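Local coordinates for extracellular solute-binding protein family 1 (Pseudothermotoga lettingae, PDB 5CI5) that binds alpha-D-tagatopyranose and probably serves as the extracellular sugar-binding component of an ABC transporter, at residues T26-G31 against Q58-D63; G78-F83 against S309-D314; A82-G87 against A302-S307; Y130-Y135 against Y321-D326. One frame throughout, in Å; residues are numbered along the deposited sequence.

Interaction 1. Residues T26-G31 against Q58-D63; sequences TIWIGG and QLFGFD. With T6T (alpha-D-tagatopyranose), chain C.
Phe60 drives the corner of its ring onto the indole of Trp28, two residues out of register on the parallel strands 26-30 and 58-60. Phe60 CZ sits over the centre of one face of the indole, and Phe60 CE1 comes to 3.4 Å from Trp28 CG. The Phe60 ring and the six-membered ring of Trp28 meet obliquely, with their planes 47° apart. Both side chains stand on the same face of the sheet, each with CG beside the backbone N, and this brings the rings together. Gln58 runs alongside Trp28, pointing the same way. A water bridges the two: it accepts from Trp28 NE1 at 2.9 Å and donates to Gln58 OE1 at 2.7 Å. This satisfies the indole N-H. On the other face of the sheet, Leu59 CD2 packs against Ile29 CB at 3.8 Å.

The backbones are joined by four hydrogen bonds. The bond from Ile29 N to Gln58 O is nearly straight, at 170°. The bond from Phe60 N to Ile29 O is short, at 2.8 Å, but more bent. Gly31 N to Phe60 O closes the series at 3.0 Å. Beyond it, Gly31 CA touches the edge of the Phe62 ring. Phe62 CZ then reaches T6T C6 at 3.8 Å, a van der Waals contact with the sugar. Tyr65 and Leu69 of helix 62-75 pack on Trp28. Strand 25-30, helix 37-51 and strand 55-60 form a beta-alpha-beta unit, and the C-terminal end of its strands leads into the tagatose pocket of this periplasmic-binding-protein fold.

Interaction 2. Residues G78-F83 against S309-D314; sequences GPDLAF and SPNKED
The carboxylate of Asp80 points at the turn 309-311 and is met there by two side chains from different directions. Ser309 OG donates to Asp80 OD1 at 2.7 Å. It arrives on the anti side of that oxygen, 26° out of the carboxylate plane. Asn311 comes in at a slant, its amide plane turned 78° from the carboxylate. Its ND2 donates to Asp80 OD2 at 3.1 Å from above the carboxylate plane, while the acceptor lies close to the amide plane of Asn311. A second bond, from Asn311 ND2 to Asp80 OD1, is weak at 3.4 Å.

Ser309 OG is used twice. Its chi1 of 171° sets OG beside its own carbonyl carbon, where it also accepts from Asn311 N at 3.0 Å. The turn therefore holds the hydroxyl that grips the aspartate. Pro310 CD adds a contact to Asp80 OD1.

Asp80 is buried, and its charge has further partners. Lys23 NZ forms a salt bridge to OD1, and Thr26 N donates to OD2. These groups would be expected to favour the ionised carboxylate. The contact joins the loop entering strand 81-85 to the loop before helix 312-322. Its centre lies about 24 Å from the centre of the chain. Asn311 stands at the N-cap position of that helix, but its side chain makes no capping bond. The bond from Asn311 N to Ser309 OG makes residues 309-311 an ST turn.

Interaction 3. Residues A82-G87 against A302-S307; sequences AFADLG and ALVIPS. With T6T (alpha-D-tagatopyranose), chain C.
Ala82 and Ala84 face Val304 and Ala302 across a tight pairing of strands 82-85 and 302-304. Each of the two hydrogen-bonded pairs is closed by a pair of backbone bonds. The shortest runs from Ala302 N to Ala84 O, at 2.7 Å and 173°. The small side chains of these four residues lie on one face, with Tyr65 and Leu69 of helix 62-75 packing on Ala82. Val304 splits its two methyls over the alanines: CG1 lies 3.8 Å from Ala84 CB, and CG2 lies 4.1 Å from Ala82 CB. Leu86 CD2 extends the apolar patch to Ala302 CB at 3.6 Å. On the opposite face, Phe83 and Leu303 form the non-hydrogen-bonded pair. They lie side by side, and Leu303 CD2 comes to 3.5 Å from Phe83 CE1.

This antiparallel pairing brings a late strand beside strand 81-85 in the mixed sheet of one lobe, consistent with the type II periplasmic-binding-protein fold. The short segments run at 129°, a strongly twisted pairing.

The contact is looser at 305-307, where the pairing ends and Ser307 is partly exposed. At the other end Asp85 turns from strand 302-304 to the sugar. Its CG is anti to the backbone N (chi1 -159°), and the two oxygens each take one hydroxyl: T6T O4 donates to Asp85 OD1 at 2.6 Å, and T6T O5 to Asp85 OD2 at 2.7 Å. OD1 also accepts from Gly87 N, which makes an Asx turn. That bond arrives from above the carboxylate plane and helps fix the rotation of the group.

Interaction 4. Residues Y130-Y135 against Y321-D326; sequences YGLPWY and YLTSFD. With T6T (alpha-D-tagatopyranose), chain C.
With CG anti to the backbone N (chi1 -176°), Trp134 swings its indole N-H to the end of helix 312-322. Leu132 also has CG anti to its N, and it meets Thr323 tip to tip. Trp134 and Tyr135 both face Trp301 in a classic beta bulge on strand 128-138.

The indole approaches edge-on. Trp134 NE1 donates to Leu322 O at 2.7 Å, with an angle of 148° at the hydrogen. The carbonyl oxygen lies close to the ring plane, but the donor stands well above the carbonyl plane, 65° out of it. Thr323 OG1 lies at the same ring's edge, 3.5 Å from Trp134 CD1. Its polar partner is Ala319 O, one turn back in the helix. Leu132 CD2 touches Thr323 OG1 at 3.4 Å. Thr323 CG2 sits near Pro133 O.

Thr323 is the first residue to leave helical geometry. Just after it, Ser324 OG and N both bond to Tyr321 O, so this oxygen accepts two bonds at the turn between helices 312-322 and 325-335. Trp40, Trp328 and Trp331 also pack on Trp134, so the buried indole lies in an aromatic cluster.

The next residue of the strand serves the sugar pocket instead. Tyr135 brings its ring edge to the tagatose, and its OH lies 2.6 Å from T6T O1.

How the interactions relate
From the N terminus, interaction 1 closes first, pairing strands 25-30 and 55-60, which helix 37-51 connects. Interaction 2 then opens at the loop before strand 81-85, and interaction 3 opens farther along that strand. Both start from the same stretch, and interaction 3 closes first, on strand 298-304, before interaction 2 closes at the start of helix 312-322. Interaction 4 opens on strand 128-138 and closes at the far end of that helix, crossing both. Strands 25-30, 81-85, 298-304 and 128-138 are successive neighbours in one sheet. Interactions 1, 3 and 4 reach the sugar; interaction 2 ties the loop entering strand 81-85 to the turn before helix 312-322.

Interaction 1. Residues T26-G31 against Q58-D63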
# COMPACT_ATOMS: atom_id res chain seq x y z
N THR A 26 3.73 18.54 16.19
CA THR A 26 3.30 17.16 16.35
C THR A 26 3.25 16.48 14.99
O THR A 26 2.59 17.01 14.08
CB THR A 26 1.91 17.08 17.02
OG1 THR A 26 1.96 17.71 18.30
CG2 THR A 26 1.43 15.65 17.20
N ILE A 27 3.91 15.32 14.87
CA ILE A 27 3.82 14.49 13.67
C ILE A 27 3.15 13.16 13.98
O ILE A 27 3.47 12.51 14.97
CB ILE A 27 5.21 14.26 13.01
CG1 ILE A 27 5.07 13.48 11.69
CG2 ILE A 27 6.20 13.56 13.94
CD1 ILE A 27 6.37 13.35 10.88
N TRP A 28 2.21 12.76 13.13
CA TRP A 28 1.60 11.44 13.20
C TRP A 28 2.10 10.59 12.06
O TRP A 28 1.93 10.96 10.89
CB TRP A 28 0.08 11.54 13.12
CG TRP A 28 -0.54 12.04 14.37
CD1 TRP A 28 0.11 12.57 15.45
CD2 TRP A 28 -1.93 12.04 14.68
NE1 TRP A 28 -0.81 12.90 16.43
CE2 TRP A 28 -2.06 12.58 15.98
CE3 TRP A 28 -3.08 11.63 14.00
CZ2 TRP A 28 -3.30 12.73 16.60
CZ3 TRP A 28 -4.31 11.78 14.63
CH2 TRP A 28 -4.41 12.32 15.90
N ILE A 29 2.70 9.45 12.41
CA ILE A 29 3.25 8.52 11.44
C ILE A 29 2.40 7.27 11.50
O ILE A 29 2.21 6.68 12.56
CB ILE A 29 4.71 8.20 11.72
CG1 ILE A 29 5.52 9.49 11.79
CG2 ILE A 29 5.29 7.26 10.66
CD1 ILE A 29 6.92 9.35 12.31
N GLY A 30 1.87 6.89 10.34
CA GLY A 30 0.93 5.80 10.26
C GLY A 30 1.24 4.80 9.17
O GLY A 30 1.90 5.10 8.18
N GLY A 31 0.77 3.58 9.40
CA GLY A 31 0.93 2.51 8.43
C GLY A 31 2.04 1.59 8.85
O GLY A 31 2.62 1.72 9.94
N GLN A 58 3.63 10.58 17.30
CA GLN A 58 2.73 9.48 17.61
C GLN A 58 2.71 8.51 16.42
O GLN A 58 2.60 8.92 15.26
CB GLN A 58 1.32 9.98 17.95
CG GLN A 58 0.36 8.90 18.44
CD GLN A 58 -0.91 9.46 19.08
OE1 GLN A 58 -0.98 10.66 19.39
NE2 GLN A 58 -1.91 8.61 19.30
N LEU A 59 2.88 7.22 16.73
CA LEU A 59 2.93 6.15 15.74
C LEU A 59 1.62 5.38 15.74
O LEU A 59 1.07 5.09 16.80
CB LEU A 59 4.09 5.18 16.05
CG LEU A 59 5.46 5.83 16.20
CD1 LEU A 59 6.55 4.82 16.63
CD2 LEU A 59 5.85 6.51 14.92
N PHE A 60 1.16 5.02 14.55
CA PHE A 60 -0.13 4.35 14.39
C PHE A 60 -0.02 3.13 13.49
O PHE A 60 0.47 3.24 12.37
CB PHE A 60 -1.17 5.28 13.76
CG PHE A 60 -1.49 6.51 14.55
CD1 PHE A 60 -0.66 7.59 14.51
CD2 PHE A 60 -2.66 6.59 15.30
CE1 PHE A 60 -0.97 8.75 15.19
CE2 PHE A 60 -2.98 7.74 15.99
CZ PHE A 60 -2.12 8.82 15.95
N GLY A 61 -0.58 2.01 13.93
CA GLY A 61 -0.73 0.86 13.05
C GLY A 61 -1.68 1.14 11.89
O GLY A 61 -2.59 1.97 11.97
N PHE A 62 -1.50 0.42 10.80
CA PHE A 62 -2.29 0.69 9.61
C PHE A 62 -3.77 0.48 9.78
O PHE A 62 -4.55 1.29 9.31
CB PHE A 62 -1.84 -0.19 8.43
CG PHE A 62 -2.64 0.05 7.17
CD1 PHE A 62 -2.52 1.24 6.48
CD2 PHE A 62 -3.51 -0.90 6.70
CE1 PHE A 62 -3.25 1.48 5.33
CE2 PHE A 62 -4.25 -0.67 5.54
CZ PHE A 62 -4.13 0.52 4.86
N ASP A 63 -4.17 -0.59 10.45
CA ASP A 63 -5.54 -1.07 10.28
C ASP A 63 -6.58 -0.12 10.88
O ASP A 63 -7.74 -0.14 10.46
CB ASP A 63 -5.69 -2.46 10.90
CG ASP A 63 -4.93 -3.54 10.14
OD1 ASP A 63 -4.24 -3.25 9.16
OD2 ASP A 63 -5.05 -4.73 10.54
O3 T6T C . 0.85 0.71 -0.28
C3 T6T C . 0.71 1.38 0.97
C4 T6T C . -0.68 2.01 1.02
O4 T6T C . -0.89 2.85 -0.12
C5 T6T C . -1.70 0.90 1.07
O5 T6T C . -3.02 1.44 1.13
C6 T6T C . -1.43 -0.02 2.26
O6 T6T C . -0.12 -0.57 2.13
C2 T6T C . 0.92 0.41 2.09
O2 T6T C . 0.95 1.12 3.33
C1 T6T C . 2.25 -0.35 1.93
O1 T6T C . 3.35 0.48 1.81
O HOH W 1 -0.36 13.26 19.29

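Interaction 2. Residues G78-F83 against S309-D314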
# COMPACT_ATOMS: atom_id res chain seq x y z
N GLY A 78 -5.16 17.38 16.96
CA GLY A 78 -4.20 16.33 16.68
C GLY A 78 -2.89 16.80 16.05
O GLY A 78 -2.13 17.52 16.70
N PRO A 79 -2.61 16.39 14.79
CA PRO A 79 -1.26 16.65 14.29
C PRO A 79 -1.08 17.97 13.52
O PRO A 79 -2.04 18.54 12.96
CB PRO A 79 -1.04 15.47 13.34
CG PRO A 79 -2.36 15.28 12.77
CD PRO A 79 -3.35 15.51 13.87
N ASP A 80 0.16 18.45 13.49
CA ASP A 80 0.58 19.52 12.59
C ASP A 80 1.06 18.97 11.25
O ASP A 80 0.97 19.64 10.24
CB ASP A 80 1.68 20.34 13.23
CG ASP A 80 1.26 20.90 14.57
OD1 ASP A 80 0.21 21.56 14.59
OD2 ASP A 80 1.94 20.66 15.59
N LEU A 81 1.60 17.74 11.27
CA LEU A 81 2.04 17.03 10.07
C LEU A 81 1.59 15.59 10.22
O LEU A 81 1.77 15.01 11.28
CB LEU A 81 3.56 17.10 9.90
CG LEU A 81 4.11 16.66 8.55
CD1 LEU A 81 3.68 17.56 7.43
CD2 LEU A 81 5.65 16.58 8.63
N ALA A 82 0.95 15.03 9.19
CA ALA A 82 0.37 13.68 9.28
C ALA A 82 0.65 12.88 8.04
O ALA A 82 0.61 13.40 6.94
CB ALA A 82 -1.17 13.73 9.47
N PHE A 83 0.94 11.60 8.24
CA PHE A 83 0.93 10.63 7.17
C PHE A 83 -0.49 10.49 6.62
O PHE A 83 -1.44 10.42 7.38
CB PHE A 83 1.43 9.28 7.69
CG PHE A 83 2.90 9.05 7.46
CD1 PHE A 83 3.86 9.94 7.94
CD2 PHE A 83 3.32 7.92 6.77
CE1 PHE A 83 5.21 9.72 7.71
CE2 PHE A 83 4.66 7.70 6.53
CZ PHE A 83 5.60 8.60 7.00
N SER A 309 -4.08 23.49 11.78
CA SER A 309 -2.84 23.53 12.54
C SER A 309 -2.38 24.97 12.82
O SER A 309 -2.36 25.81 11.90
CB SER A 309 -1.73 22.78 11.81
OG SER A 309 -0.48 23.01 12.45
N PRO A 310 -1.96 25.24 14.07
CA PRO A 310 -1.34 26.52 14.39
C PRO A 310 0.16 26.59 14.08
O PRO A 310 0.79 27.61 14.35
CB PRO A 310 -1.57 26.63 15.91
CG PRO A 310 -1.51 25.24 16.38
CD PRO A 310 -2.03 24.36 15.25
N ASN A 311 0.72 25.50 13.53
CA ASN A 311 2.16 25.38 13.33
C ASN A 311 2.51 25.05 11.89
O ASN A 311 3.33 24.18 11.62
CB ASN A 311 2.73 24.28 14.24
CG ASN A 311 2.58 24.60 15.71
OD1 ASN A 311 2.90 25.70 16.15
ND2 ASN A 311 2.13 23.63 16.48
N LYS A 312 1.87 25.74 10.95
CA LYS A 312 1.95 25.31 9.56
C LYS A 312 3.32 25.50 8.92
O LYS A 312 3.73 24.71 8.08
CB LYS A 312 0.92 26.04 8.73
CG LYS A 312 -0.47 25.70 9.15
CD LYS A 312 -1.47 26.49 8.32
CE LYS A 312 -2.86 26.02 8.61
NZ LYS A 312 -3.90 26.87 7.95
N GLU A 313 4.01 26.57 9.29
CA GLU A 313 5.31 26.82 8.68
C GLU A 313 6.35 25.82 9.22
O GLU A 313 7.13 25.27 8.44
CB GLU A 313 5.73 28.27 8.92
CG GLU A 313 6.48 28.91 7.78
CD GLU A 313 5.81 28.69 6.43
OE1 GLU A 313 4.61 29.00 6.29
OE2 GLU A 313 6.51 28.21 5.51
N ASP A 314 6.36 25.54 10.52
CA ASP A 314 7.29 24.56 11.07
C ASP A 314 6.95 23.15 10.58
O ASP A 314 7.83 22.30 10.44
CB ASP A 314 7.28 24.56 12.59
CG ASP A 314 8.00 25.77 13.20
OD1 ASP A 314 8.67 26.50 12.47
OD2 ASP A 314 7.87 25.98 14.42

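Interaction 3. Residues A82-G87 against A302-S307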
# COMPACT_ATOMS: atom_id res chain seq x y z
N ALA A 82 0.95 15.03 9.19
CA ALA A 82 0.37 13.68 9.28
C ALA A 82 0.65 12.88 8.04
O ALA A 82 0.61 13.40 6.94
CB ALA A 82 -1.17 13.73 9.47
N PHE A 83 0.94 11.60 8.24
CA PHE A 83 0.93 10.63 7.17
C PHE A 83 -0.49 10.49 6.62
O PHE A 83 -1.44 10.42 7.38
CB PHE A 83 1.43 9.28 7.69
CG PHE A 83 2.90 9.05 7.46
CD1 PHE A 83 3.86 9.94 7.94
CD2 PHE A 83 3.32 7.92 6.77
CE1 PHE A 83 5.21 9.72 7.71
CE2 PHE A 83 4.66 7.70 6.53
CZ PHE A 83 5.60 8.60 7.00
N ALA A 84 -0.60 10.41 5.30
CA ALA A 84 -1.88 10.16 4.64
C ALA A 84 -1.60 9.24 3.45
O ALA A 84 -0.66 9.45 2.68
CB ALA A 84 -2.56 11.44 4.20
N ASP A 85 -2.41 8.21 3.33
CA ASP A 85 -2.26 7.20 2.26
C ASP A 85 -2.42 7.83 0.87
O ASP A 85 -3.33 8.60 0.61
CB ASP A 85 -3.30 6.09 2.50
CG ASP A 85 -2.96 4.80 1.83
OD1 ASP A 85 -2.46 4.81 0.67
OD2 ASP A 85 -3.21 3.75 2.47
N LEU A 86 -1.50 7.50 -0.04
CA LEU A 86 -1.64 7.93 -1.42
C LEU A 86 -2.89 7.35 -2.08
O LEU A 86 -3.34 7.85 -3.13
CB LEU A 86 -0.38 7.54 -2.21
CG LEU A 86 0.93 8.22 -1.79
CD1 LEU A 86 2.01 7.83 -2.80
CD2 LEU A 86 0.80 9.74 -1.68
N GLY A 87 -3.47 6.32 -1.48
CA GLY A 87 -4.69 5.71 -1.98
C GLY A 87 -5.95 6.46 -1.58
O GLY A 87 -6.78 5.96 -0.82
N ALA A 302 1.85 10.13 1.84
CA ALA A 302 2.20 11.54 1.76
C ALA A 302 2.19 12.18 3.13
O ALA A 302 1.56 11.68 4.06
CB ALA A 302 1.23 12.30 0.84
N LEU A 303 2.91 13.29 3.25
CA LEU A 303 2.87 14.16 4.40
C LEU A 303 1.89 15.30 4.11
O LEU A 303 1.98 15.95 3.08
CB LEU A 303 4.26 14.72 4.72
CG LEU A 303 5.34 13.67 4.89
CD1 LEU A 303 6.71 14.32 4.95
CD2 LEU A 303 5.08 12.86 6.14
N VAL A 304 0.94 15.50 5.02
CA VAL A 304 -0.07 16.55 4.87
C VAL A 304 -0.09 17.44 6.11
O VAL A 304 0.30 17.01 7.18
CB VAL A 304 -1.50 16.00 4.61
CG1 VAL A 304 -1.47 15.04 3.43
CG2 VAL A 304 -2.08 15.32 5.84
N ILE A 305 -0.54 18.67 5.93
CA ILE A 305 -0.63 19.67 7.01
C ILE A 305 -2.08 20.06 7.18
O ILE A 305 -2.66 20.64 6.26
CB ILE A 305 0.21 20.91 6.68
CG1 ILE A 305 1.69 20.52 6.55
CG2 ILE A 305 0.01 21.99 7.74
CD1 ILE A 305 2.55 21.62 6.01
N PRO A 306 -2.68 19.77 8.34
CA PRO A 306 -4.08 20.13 8.52
C PRO A 306 -4.27 21.65 8.47
O PRO A 306 -3.45 22.40 8.99
CB PRO A 306 -4.43 19.56 9.91
CG PRO A 306 -3.46 18.43 10.08
CD PRO A 306 -2.19 18.99 9.49
N SER A 307 -5.38 22.08 7.85
CA SER A 307 -5.70 23.48 7.75
C SER A 307 -5.94 24.10 9.13
O SER A 307 -5.84 25.32 9.29
CB SER A 307 -6.93 23.64 6.86
OG SER A 307 -8.00 22.92 7.45
O3 T6T C . 0.85 0.71 -0.28
C3 T6T C . 0.71 1.38 0.97
C4 T6T C . -0.68 2.01 1.02
O4 T6T C . -0.89 2.85 -0.12
C5 T6T C . -1.70 0.90 1.07
O5 T6T C . -3.02 1.44 1.13
C6 T6T C . -1.43 -0.02 2.26
O6 T6T C . -0.12 -0.57 2.13
C2 T6T C . 0.92 0.41 2.09
O2 T6T C . 0.95 1.12 3.33
C1 T6T C . 2.25 -0.35 1.93
O1 T6T C . 3.35 0.48 1.81

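Interaction 4. Residues Y130-Y135 against Y321-D326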
# COMPACT_ATOMS: atom_id res chain seq x y z
N TYR A 130 -2.04 18.92 -2.18
CA TYR A 130 -2.30 18.98 -0.74
C TYR A 130 -1.48 17.99 0.07
O TYR A 130 -1.75 17.79 1.26
CB TYR A 130 -3.78 18.71 -0.48
CG TYR A 130 -4.70 19.88 -0.82
CD1 TYR A 130 -5.35 19.96 -2.04
CD2 TYR A 130 -4.91 20.91 0.09
CE1 TYR A 130 -6.19 21.01 -2.35
CE2 TYR A 130 -5.75 21.96 -0.20
CZ TYR A 130 -6.39 22.01 -1.42
OH TYR A 130 -7.24 23.07 -1.71
N GLY A 131 -0.51 17.33 -0.56
CA GLY A 131 0.40 16.46 0.15
C GLY A 131 1.74 16.33 -0.53
O GLY A 131 1.89 16.59 -1.74
N LEU A 132 2.73 15.93 0.26
CA LEU A 132 4.09 15.69 -0.24
C LEU A 132 4.36 14.19 -0.14
O LEU A 132 4.55 13.69 0.96
CB LEU A 132 5.13 16.46 0.57
CG LEU A 132 6.60 16.17 0.22
CD1 LEU A 132 6.85 16.21 -1.29
CD2 LEU A 132 7.49 17.13 0.98
N PRO A 133 4.36 13.47 -1.28
CA PRO A 133 4.66 12.03 -1.22
C PRO A 133 6.02 11.79 -0.55
O PRO A 133 7.01 12.37 -0.98
CB PRO A 133 4.67 11.61 -2.70
CG PRO A 133 3.73 12.58 -3.33
CD PRO A 133 4.07 13.90 -2.66
N TRP A 134 6.03 10.94 0.48
CA TRP A 134 7.25 10.65 1.24
C TRP A 134 7.85 9.27 0.90
O TRP A 134 9.05 9.15 0.69
CB TRP A 134 6.99 10.76 2.74
CG TRP A 134 8.25 10.56 3.52
CD1 TRP A 134 9.26 11.49 3.69
CD2 TRP A 134 8.71 9.36 4.15
NE1 TRP A 134 10.29 10.94 4.42
CE2 TRP A 134 9.98 9.64 4.71
CE3 TRP A 134 8.16 8.08 4.32
CZ2 TRP A 134 10.73 8.68 5.41
CZ3 TRP A 134 8.91 7.12 5.03
CH2 TRP A 134 10.17 7.44 5.57
N TYR A 135 7.03 8.21 0.91
CA TYR A 135 7.47 6.95 0.32
C TYR A 135 6.40 6.41 -0.59
O TYR A 135 5.24 6.79 -0.50
CB TYR A 135 7.87 5.91 1.38
CG TYR A 135 6.83 4.94 1.94
CD1 TYR A 135 6.36 3.88 1.18
CD2 TYR A 135 6.40 5.03 3.26
CE1 TYR A 135 5.47 2.95 1.72
CE2 TYR A 135 5.52 4.11 3.81
CZ TYR A 135 5.07 3.07 3.04
OH TYR A 135 4.20 2.17 3.64
N TYR A 321 12.50 18.56 5.45
CA TYR A 321 13.63 17.80 5.98
C TYR A 321 13.44 16.30 5.75
O TYR A 321 14.34 15.61 5.26
CB TYR A 321 13.83 18.09 7.48
CG TYR A 321 14.66 17.05 8.19
CD1 TYR A 321 16.05 17.12 8.22
CD2 TYR A 321 14.05 15.98 8.83
CE1 TYR A 321 16.80 16.13 8.88
CE2 TYR A 321 14.79 15.00 9.48
CZ TYR A 321 16.15 15.08 9.50
OH TYR A 321 16.87 14.07 10.16
N LEU A 322 12.27 15.79 6.10
CA LEU A 322 12.00 14.37 5.96
C LEU A 322 12.10 13.86 4.52
O LEU A 322 12.40 12.69 4.31
CB LEU A 322 10.64 14.02 6.51
CG LEU A 322 10.50 14.11 8.03
CD1 LEU A 322 9.09 13.87 8.43
CD2 LEU A 322 11.44 13.12 8.73
N THR A 323 11.82 14.73 3.55
CA THR A 323 11.82 14.34 2.15
C THR A 323 13.06 14.89 1.45
O THR A 323 13.06 15.02 0.23
CB THR A 323 10.52 14.81 1.46
OG1 THR A 323 9.42 14.68 2.37
CG2 THR A 323 10.24 13.95 0.24
N SER A 324 14.12 15.18 2.21
CA SER A 324 15.39 15.63 1.65
C SER A 324 16.24 14.46 1.16
O SER A 324 16.06 13.31 1.56
CB SER A 324 16.19 16.44 2.66
OG SER A 324 16.62 15.61 3.73
N PHE A 325 17.17 14.78 0.29
CA PHE A 325 18.08 13.79 -0.27
C PHE A 325 18.86 13.08 0.84
O PHE A 325 18.91 11.85 0.87
CB PHE A 325 19.02 14.49 -1.26
CG PHE A 325 19.99 13.57 -1.92
CD1 PHE A 325 19.61 12.77 -2.99
CD2 PHE A 325 21.29 13.50 -1.48
CE1 PHE A 325 20.52 11.92 -3.61
CE2 PHE A 325 22.20 12.65 -2.09
CZ PHE A 325 21.81 11.87 -3.16
N ASP A 326 19.48 13.83 1.76
CA ASP A 326 20.34 13.20 2.75
C ASP A 326 19.56 12.23 3.64
O ASP A 326 20.04 11.14 3.94
CB ASP A 326 21.05 14.23 3.62
CG ASP A 326 22.13 14.98 2.86
OD1 ASP A 326 22.59 14.48 1.82
OD2 ASP A 326 22.56 16.06 3.34
O3 T6T C . 0.85 0.71 -0.28
C3 T6T C . 0.71 1.38 0.97
C4 T6T C . -0.68 2.01 1.02
O4 T6T C . -0.89 2.85 -0.12
C5 T6T C . -1.70 0.90 1.07
O5 T6T C . -3.02 1.44 1.13
C6 T6T C . -1.43 -0.02 2.26
O6 T6T C . -0.12 -0.57 2.13
C2 T6T C . 0.92 0.41 2.09
O2 T6T C . 0.95 1.12 3.33
C1 T6T C . 2.25 -0.35 1.93
O1 T6T C . 3.35 0.48 1.81